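Side-chain contact in 3-carboxy-cis,cis-muconate cycloisomerase (Acinetobacter calcoaceticus, PDB 1Q5N), which belongs to the fumarase/aspartase superfamily of largely helical enzymes, which work as tetramers: residues A127-Q132 and D182-I187. Residues are numbered along the deposited sequence; the frame is centred on the assembly and turned at random.
Sequences AIVQNQ and DRINAI
Gln130 and Asn185 join two helices side chain to side chain through an amide-amide hydrogen bond, with Ile184 packed beside it. The contact links helix 110-146 to helix 166-191 near the centre of the chain, within the long helical bundle of this superfamily. The two segments run roughly antiparallel, at 151°, and their axes come within 10.9 Å. Gln130 gives the largest share of the contact, followed by Ile184. Its CG lies anti to the backbone N (chi1 174° in Gln130) and the chain stays extended, which carries the amide across to the other helix. There NE2 donates to Asn185 OD1 at 3.1 Å. The N-H points fairly straight at the oxygen, at 159°, but reaches it from above the carbonyl plane. Ile184 CG2 lies against the same glutamine amide, 3.8 Å from Gln130 OE1. On the buried side, Ile184 CD1 meets Val129 CG1 at 4.3 Å. Ile184 also packs on Val243 and Ile247 of helix 235-261, while Val129 touches Leu342 of helix 323-351. Lys188 NZ hydrogen-bonds to both Gln130 OE1 and Asn185 OD1. Asn185 OD1 thus accepts from two donors, and the shared lysine, probably positively charged, would favour the orientation that turns both amide oxygens toward it.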
loop_
_atom_site.group_PDB
_atom_site.type_symbol
_atom_site.label_atom_id
_atom_site.label_comp_id
_atom_site.label_asym_id
_atom_site.label_seq_id
_atom_site.Cartn_x
_atom_site.Cartn_y
_atom_site.Cartn_z
ATOM N N ALA A 127 -11.442 23.358 -5.919
ATOM C CA ALA A 127 -11.290 24.750 -6.346
ATOM C C ALA A 127 -10.026 25.293 -5.684
ATOM O O ALA A 127 -9.213 25.929 -6.328
ATOM C CB ALA A 127 -12.562 25.627 -5.924
ATOM N N ILE A 128 -9.868 25.046 -4.391
ATOM C CA ILE A 128 -8.674 25.503 -3.696
ATOM C C ILE A 128 -7.414 24.825 -4.245
ATOM O O ILE A 128 -6.442 25.518 -4.540
ATOM C CB ILE A 128 -8.761 25.226 -2.196
ATOM C CG1 ILE A 128 -9.792 26.153 -1.577
ATOM C CG2 ILE A 128 -7.384 25.455 -1.508
ATOM C CD1 ILE A 128 -10.107 25.749 -0.170
ATOM N N VAL A 129 -7.427 23.495 -4.420
ATOM C CA VAL A 129 -6.248 22.790 -4.922
ATOM C C VAL A 129 -5.911 23.274 -6.323
ATOM O O VAL A 129 -4.733 23.478 -6.659
ATOM C CB VAL A 129 -6.472 21.241 -4.934
ATOM C CG1 VAL A 129 -5.478 20.561 -5.860
ATOM C CG2 VAL A 129 -6.326 20.701 -3.538
ATOM N N GLN A 130 -6.940 23.490 -7.140
ATOM C CA GLN A 130 -6.692 23.932 -8.506
ATOM C C GLN A 130 -6.034 25.318 -8.482
ATOM O O GLN A 130 -5.090 25.603 -9.221
ATOM C CB GLN A 130 -7.995 23.988 -9.308
ATOM C CG GLN A 130 -7.796 24.585 -10.685
ATOM C CD GLN A 130 -8.928 24.288 -11.632
ATOM O OE1 GLN A 130 -10.077 24.070 -11.222
ATOM N NE2 GLN A 130 -8.613 24.280 -12.936
ATOM N N ASN A 131 -6.525 26.183 -7.619
ATOM C CA ASN A 131 -5.926 27.479 -7.574
ATOM C C ASN A 131 -4.461 27.384 -7.072
ATOM O O ASN A 131 -3.608 28.129 -7.540
ATOM C CB ASN A 131 -6.748 28.412 -6.694
ATOM C CG ASN A 131 -6.202 29.823 -6.713
ATOM O OD1 ASN A 131 -5.886 30.386 -5.659
ATOM N ND2 ASN A 131 -6.046 30.407 -7.928
ATOM N N GLN A 132 -4.169 26.482 -6.135
ATOM C CA GLN A 132 -2.786 26.330 -5.664
ATOM C C GLN A 132 -1.912 25.843 -6.823
ATOM O O GLN A 132 -0.827 26.337 -7.037
ATOM C CB GLN A 132 -2.704 25.322 -4.547
ATOM C CG GLN A 132 -3.403 25.749 -3.284
ATOM C CD GLN A 132 -3.341 24.637 -2.240
ATOM O OE1 GLN A 132 -3.889 23.570 -2.459
ATOM N NE2 GLN A 132 -2.665 24.881 -1.113
ATOM N N ASP A 182 -4.623 20.262 -16.539
ATOM C CA ASP A 182 -5.435 19.629 -17.543
ATOM C C ASP A 182 -6.236 18.454 -16.951
ATOM O O ASP A 182 -7.423 18.247 -17.284
ATOM C CB ASP A 182 -4.575 19.103 -18.692
ATOM C CG ASP A 182 -3.929 20.226 -19.554
ATOM O OD1 ASP A 182 -4.341 21.412 -19.473
ATOM O OD2 ASP A 182 -3.000 19.890 -20.336
ATOM N N ARG A 183 -5.577 17.663 -16.106
ATOM C CA ARG A 183 -6.241 16.518 -15.498
ATOM C C ARG A 183 -7.417 16.952 -14.632
ATOM O O ARG A 183 -8.487 16.354 -14.699
ATOM C CB ARG A 183 -5.268 15.735 -14.635
ATOM C CG ARG A 183 -4.303 14.915 -15.434
ATOM C CD ARG A 183 -3.292 14.222 -14.495
ATOM N NE ARG A 183 -2.273 13.579 -15.311
ATOM C CZ ARG A 183 -0.991 13.945 -15.321
ATOM N NH1 ARG A 183 -0.563 14.947 -14.544
ATOM N NH2 ARG A 183 -0.146 13.318 -16.138
ATOM N N ILE A 184 -7.204 17.997 -13.843
ATOM C CA ILE A 184 -8.259 18.510 -12.979
ATOM C C ILE A 184 -9.474 18.969 -13.836
ATOM O O ILE A 184 -10.606 18.589 -13.551
ATOM C CB ILE A 184 -7.754 19.689 -12.117
ATOM C CG1 ILE A 184 -6.840 19.152 -11.018
ATOM C CG2 ILE A 184 -8.944 20.485 -11.563
ATOM C CD1 ILE A 184 -6.280 20.181 -10.091
ATOM N N ASN A 185 -9.231 19.732 -14.902
ATOM C CA ASN A 185 -10.339 20.206 -15.706
ATOM C C ASN A 185 -11.062 19.077 -16.403
ATOM O O ASN A 185 -12.277 19.131 -16.530
ATOM C CB ASN A 185 -9.885 21.261 -16.746
ATOM C CG ASN A 185 -9.591 22.615 -16.098
ATOM O OD1 ASN A 185 -10.346 23.087 -15.227
ATOM N ND2 ASN A 185 -8.488 23.243 -16.510
ATOM N N ALA A 186 -10.321 18.072 -16.866
ATOM C CA ALA A 186 -10.925 16.959 -17.568
ATOM C C ALA A 186 -11.824 16.026 -16.748
ATOM O O ALA A 186 -12.639 15.354 -17.327
ATOM C CB ALA A 186 -9.846 16.135 -18.236
ATOM N N ILE A 187 -11.698 15.966 -15.425
ATOM C CA ILE A 187 -12.539 15.051 -14.643
ATOM C C ILE A 187 -13.780 15.715 -14.045
ATOM O O ILE A 187 -14.714 15.038 -13.606
ATOM C CB ILE A 187 -11.749 14.415 -13.431
ATOM C CG1 ILE A 187 -11.440 15.490 -12.379
ATOM C CG2 ILE A 187 -10.484 13.773 -13.909
ATOM C CD1 ILE A 187 -10.928 14.879 -11.088
#